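Local atomic coordinates of macrodomain protein (Streptomyces coelicolor, PDB entry 5E3B), a protein that probably removes ADP-ribose by hydrolysis from modified targets, such as ADP-ribosylated thymidine in DNA, and whose loss raises antibiotic production in Streptomyces coelicolor. Residues A80-Q92 with V97-K109. Sequence-based numbering, arbitrary orientation. Where two conformers were deposited one is given.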
loop_
_atom_site.group_PDB
_atom_site.type_symbol
_atom_site.label_atom_id
_atom_site.label_comp_id
_atom_site.label_asym_id
_atom_site.label_seq_id
_atom_site.Cartn_x
_atom_site.Cartn_y
_atom_site.Cartn_z
ATOM N N ALA A 80 -3.296 -11.614 19.159
ATOM C CA ALA A 80 -4.470 -10.995 19.674
ATOM C C ALA A 80 -5.155 -10.107 18.702
ATOM O O ALA A 80 -6.054 -9.394 19.131
ATOM C CB ALA A 80 -4.131 -10.200 20.903
ATOM N N ASN A 81 -4.765 -10.125 17.426
ATOM C CA ASN A 81 -5.320 -9.218 16.466
ATOM C C ASN A 81 -5.538 -9.800 15.036
ATOM O O ASN A 81 -5.419 -11.024 14.875
ATOM C CB ASN A 81 -4.502 -7.870 16.497
ATOM C CG ASN A 81 -3.139 -7.964 15.773
ATOM O OD1 ASN A 81 -2.970 -8.749 14.908
ATOM N ND2 ASN A 81 -2.198 -7.160 16.201
ATOM N N ASP A 82 -5.897 -8.959 14.013
ATOM C CA ASP A 82 -6.132 -9.307 12.528
ATOM C C ASP A 82 -4.924 -9.467 11.586
ATOM O O ASP A 82 -5.052 -9.792 10.369
ATOM C CB ASP A 82 -7.269 -8.443 11.835
ATOM C CG ASP A 82 -6.768 -7.271 10.850
ATOM O OD1 ASP A 82 -5.761 -6.590 11.139
ATOM O OD2 ASP A 82 -7.471 -6.973 9.818
ATOM N N PHE A 83 -3.717 -9.288 12.136
ATOM C CA PHE A 83 -2.543 -9.387 11.278
ATOM C C PHE A 83 -2.496 -10.693 10.527
ATOM O O PHE A 83 -2.619 -11.768 11.150
ATOM C CB PHE A 83 -1.257 -9.245 12.127
ATOM C CG PHE A 83 -0.012 -9.228 11.295
ATOM C CD1 PHE A 83 0.608 -10.423 10.950
ATOM C CD2 PHE A 83 0.558 -8.039 10.882
ATOM C CE1 PHE A 83 1.778 -10.416 10.198
ATOM C CE2 PHE A 83 1.694 -8.005 10.105
ATOM C CZ PHE A 83 2.303 -9.194 9.745
ATOM N N GLY A 84 -2.311 -10.610 9.219
ATOM C CA GLY A 84 -2.256 -11.743 8.325
ATOM C C GLY A 84 -2.356 -11.340 6.900
ATOM O O GLY A 84 -2.703 -10.197 6.576
ATOM N N LEU A 85 -2.144 -12.294 6.024
ATOM C CA LEU A 85 -2.229 -12.074 4.561
ATOM C C LEU A 85 -3.562 -11.523 4.147
ATOM O O LEU A 85 -4.617 -12.051 4.617
ATOM C CB LEU A 85 -1.873 -13.335 3.758
ATOM C CG LEU A 85 -0.356 -13.694 3.744
ATOM C CD1 LEU A 85 -0.153 -15.133 3.254
ATOM C CD2 LEU A 85 0.463 -12.778 2.886
ATOM N N GLY A 86 -3.520 -10.464 3.350
ATOM C CA GLY A 86 -4.741 -9.723 2.903
ATOM C C GLY A 86 -5.270 -8.617 3.820
ATOM O O GLY A 86 -6.046 -7.782 3.393
ATOM N N ALA A 87 -4.776 -8.521 5.055
ATOM C CA ALA A 87 -5.171 -7.472 5.970
ATOM C C ALA A 87 -4.395 -6.186 5.658
ATOM O O ALA A 87 -3.351 -6.209 5.026
ATOM C CB ALA A 87 -4.987 -7.854 7.419
ATOM N N VAL A 88 -5.014 -5.096 6.076
ATOM C CA VAL A 88 -4.480 -3.776 5.837
ATOM C C VAL A 88 -4.646 -2.945 7.096
ATOM O O VAL A 88 -5.691 -2.973 7.748
ATOM C CB VAL A 88 -5.164 -3.066 4.687
ATOM C CG1 VAL A 88 -4.477 -1.709 4.450
ATOM C CG2 VAL A 88 -5.133 -3.876 3.456
ATOM N N GLN A 89 -3.595 -2.162 7.439
ATOM C CA GLN A 89 -3.580 -1.259 8.600
ATOM C C GLN A 89 -3.450 0.127 8.055
ATOM O O GLN A 89 -2.588 0.343 7.191
ATOM C CB GLN A 89 -2.373 -1.587 9.455
ATOM C CG GLN A 89 -1.950 -0.598 10.489
ATOM C CD GLN A 89 -0.738 -0.996 11.250
ATOM O OE1 GLN A 89 0.355 -1.152 10.691
ATOM N NE2 GLN A 89 -0.909 -1.211 12.528
ATOM N N PHE A 90 -4.284 1.074 8.482
ATOM C CA PHE A 90 -4.300 2.417 7.959
ATOM C C PHE A 90 -3.717 3.302 9.094
ATOM O O PHE A 90 -4.166 3.254 10.255
ATOM C CB PHE A 90 -5.725 2.906 7.570
ATOM C CG PHE A 90 -6.333 2.021 6.528
ATOM C CD1 PHE A 90 -6.048 2.202 5.182
ATOM C CD2 PHE A 90 -7.186 1.020 6.881
ATOM C CE1 PHE A 90 -6.530 1.334 4.233
ATOM C CE2 PHE A 90 -7.756 0.178 5.914
ATOM C CZ PHE A 90 -7.467 0.401 4.582
ATOM N N VAL A 91 -2.703 4.089 8.754
ATOM C CA VAL A 91 -1.944 4.843 9.684
ATOM C C VAL A 91 -1.930 6.322 9.283
ATOM O O VAL A 91 -1.428 6.678 8.215
ATOM C CB VAL A 91 -0.429 4.375 9.797
ATOM C CG1 VAL A 91 0.291 5.185 10.867
ATOM C CG2 VAL A 91 -0.356 2.870 10.068
ATOM N N GLN A 92 -2.518 7.209 10.094
ATOM C CA GLN A 92 -2.629 8.624 9.774
ATOM C C GLN A 92 -1.275 9.267 10.046
ATOM O O GLN A 92 -0.698 9.129 11.118
ATOM C CB GLN A 92 -3.796 9.316 10.533
ATOM C CG GLN A 92 -4.041 10.698 9.963
ATOM C CD GLN A 92 -5.232 11.408 10.609
ATOM O OE1 GLN A 92 -5.829 10.851 11.564
ATOM N NE2 GLN A 92 -5.544 12.623 10.134
ATOM N N VAL A 97 -3.385 12.812 5.185
ATOM C CA VAL A 97 -2.581 11.772 4.536
ATOM C C VAL A 97 -2.585 10.490 5.453
ATOM O O VAL A 97 -2.306 10.577 6.702
ATOM C CB VAL A 97 -1.141 12.190 4.189
ATOM C CG1 VAL A 97 -0.405 11.037 3.509
ATOM C CG2 VAL A 97 -1.117 13.486 3.300
ATOM N N TRP A 98 -2.781 9.316 4.828
ATOM C CA TRP A 98 -2.762 8.043 5.462
ATOM C C TRP A 98 -1.791 7.138 4.674
ATOM O O TRP A 98 -1.633 7.304 3.495
ATOM C CB TRP A 98 -4.120 7.361 5.411
ATOM C CG TRP A 98 -5.037 7.640 6.620
ATOM C CD1 TRP A 98 -5.184 6.847 7.720
ATOM C CD2 TRP A 98 -5.815 8.754 6.847
ATOM N NE1 TRP A 98 -6.023 7.380 8.621
ATOM C CE2 TRP A 98 -6.444 8.568 8.093
ATOM C CE3 TRP A 98 -6.076 9.886 6.105
ATOM C CZ2 TRP A 98 -7.333 9.500 8.660
ATOM C CZ3 TRP A 98 -6.895 10.803 6.633
ATOM C CH2 TRP A 98 -7.531 10.613 7.934
ATOM N N VAL A 99 -1.136 6.278 5.400
ATOM C CA VAL A 99 -0.376 5.117 4.832
ATOM C C VAL A 99 -1.135 3.835 5.094
ATOM O O VAL A 99 -1.509 3.532 6.255
ATOM C CB VAL A 99 1.043 5.076 5.403
ATOM C CG1 VAL A 99 1.806 3.885 4.901
ATOM C CG2 VAL A 99 1.755 6.379 5.037
ATOM N N ALA A 100 -1.281 3.001 4.047
ATOM C CA ALA A 100 -1.944 1.732 4.150
ATOM C C ALA A 100 -0.879 0.659 4.027
ATOM O O ALA A 100 -0.284 0.447 2.962
ATOM C CB ALA A 100 -2.986 1.530 2.989
ATOM N N ASN A 101 -0.571 0.028 5.151
ATOM C CA ASN A 101 0.341 -1.071 5.189
ATOM C C ASN A 101 -0.439 -2.378 4.859
ATOM O O ASN A 101 -1.251 -2.855 5.659
ATOM C CB ASN A 101 0.967 -1.249 6.571
ATOM C CG ASN A 101 1.830 -0.091 7.072
ATOM O OD1 ASN A 101 2.430 0.681 6.346
ATOM N ND2 ASN A 101 1.832 0.035 8.411
ATOM N N MET A 102 -0.252 -2.862 3.641
ATOM C CA MET A 102 -0.991 -4.017 3.088
ATOM C C MET A 102 -0.143 -5.278 3.303
ATOM O O MET A 102 0.972 -5.320 2.803
ATOM C CB MET A 102 -1.237 -3.901 1.617
ATOM C CG MET A 102 -2.043 -2.666 1.238
ATOM S SD MET A 102 -2.536 -2.607 -0.528
ATOM C CE MET A 102 -0.987 -2.326 -1.264
ATOM N N ILE A 103 -0.702 -6.297 3.914
ATOM C CA ILE A 103 0.079 -7.548 4.069
ATOM C C ILE A 103 -0.146 -8.366 2.816
ATOM O O ILE A 103 -1.172 -9.109 2.711
ATOM C CB ILE A 103 -0.323 -8.299 5.359
ATOM C CG1 ILE A 103 -0.228 -7.441 6.626
ATOM C CG2 ILE A 103 0.583 -9.531 5.462
ATOM C CD1 ILE A 103 1.087 -6.696 6.818
ATOM N N GLY A 104 0.777 -8.213 1.878
ATOM C CA GLY A 104 0.570 -8.779 0.565
ATOM C C GLY A 104 1.591 -9.747 0.144
ATOM O O GLY A 104 1.372 -10.433 -0.876
ATOM N N GLN A 105 2.717 -9.810 0.852
ATOM C CA GLN A 105 3.887 -10.592 0.441
ATOM C C GLN A 105 4.103 -11.679 1.487
ATOM O O GLN A 105 4.136 -11.425 2.690
ATOM C CB GLN A 105 5.112 -9.695 0.328
ATOM C CG GLN A 105 6.382 -10.448 0.152
ATOM C CD GLN A 105 7.539 -9.537 0.247
ATOM O OE1 GLN A 105 7.364 -8.316 0.303
ATOM N NE2 GLN A 105 8.720 -10.097 0.384
ATOM N N HIS A 106 4.160 -12.912 1.010
ATOM C CA HIS A 106 4.375 -14.050 1.886
ATOM C C HIS A 106 5.869 -14.375 2.001
ATOM O O HIS A 106 6.516 -14.658 1.002
ATOM C CB HIS A 106 3.651 -15.313 1.370
ATOM C CG HIS A 106 3.906 -16.511 2.229
ATOM N ND1 HIS A 106 3.612 -16.544 3.571
ATOM C CD2 HIS A 106 4.346 -17.756 1.907
ATOM C CE1 HIS A 106 3.906 -17.733 4.063
ATOM N NE2 HIS A 106 4.369 -18.481 3.074
ATOM N N GLY A 107 6.398 -14.327 3.225
ATOM C CA GLY A 107 7.873 -14.423 3.412
ATOM C C GLY A 107 8.677 -13.213 2.924
ATOM O O GLY A 107 8.092 -12.175 2.589
ATOM N N MET A 108 10.020 -13.350 2.920
ATOM C CA MET A 108 10.960 -12.312 2.413
ATOM C C MET A 108 11.911 -12.932 1.390
ATOM O O MET A 108 11.962 -14.164 1.338
ATOM C CB MET A 108 11.770 -11.736 3.587
ATOM C CG MET A 108 10.927 -10.873 4.554
ATOM S SD MET A 108 11.937 -10.092 5.857
ATOM C CE MET A 108 12.522 -11.624 6.584
ATOM N N LYS A 109 12.648 -12.104 0.616
ATOM C CA LYS A 109 13.664 -12.574 -0.416
ATOM C C LYS A 109 14.493 -13.809 -0.044
ATOM O O LYS A 109 15.317 -13.786 0.891
ATOM C CB LYS A 109 14.659 -11.467 -0.771
HETATM O O HOH W 1 -6.220 5.649 11.006
#
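Asn101 ND2 is gripped by two carbonyl groups: it donates to Gln89 OE1 at 3.0 Å and to Pro67 O. Gln89 OE1 lies nearly in the Asn101 amide plane, while the two amide planes stand 67° apart. The side chains run side by side on the same face of the sheet. Gln89 NE2 bonds to Ala70 O and Asn101 OD1 accepts from His44 NE2, so each amide is fixed at both ends. Val91, on the same face of the sheet, brings its CG2 near Asn101 ND2.

The backbones form an antiparallel beta hairpin. Gln89 with Asn101 and Val91 with Val99 are its hydrogen-bonded pairs. Beyond them, Gly84 to Ala87 make a type II turn. Gly86 N gives a 2.8 Å bond to Ile103 O, and Ile103 N returns an almost straight one to Ala87 O. Ile103 fits against this turn. Ile103 CB lies 3.3 Å from Gly84 O, and Ile103 CD1 reaches Phe83 CE2 at 3.6 Å.

On the other face, Val88 CG1 packs on Ala100 CB, and CG2 on Met102 CG. The Phe90 ring also leans on Ala100 CB. At the far end Gln92 lies across Trp98. With CG anti to the backbone N (chi1 -169°) and the chain extended, its amide stacks on the indole, the planes 15° apart. Its CB makes a CH-pi contact over the five-membered ring. A water at the indole edge accepts from Trp98 NE1 and donates to Phe90 O.

Strand 88-94 forms one edge of the mixed macrodomain sheet, and strand 97-105 joins it to strand 40-47. Helix 66-76 covers Gln89, Val91 and Ile103; helix 119-136 covers Val88, Phe90 and Met102.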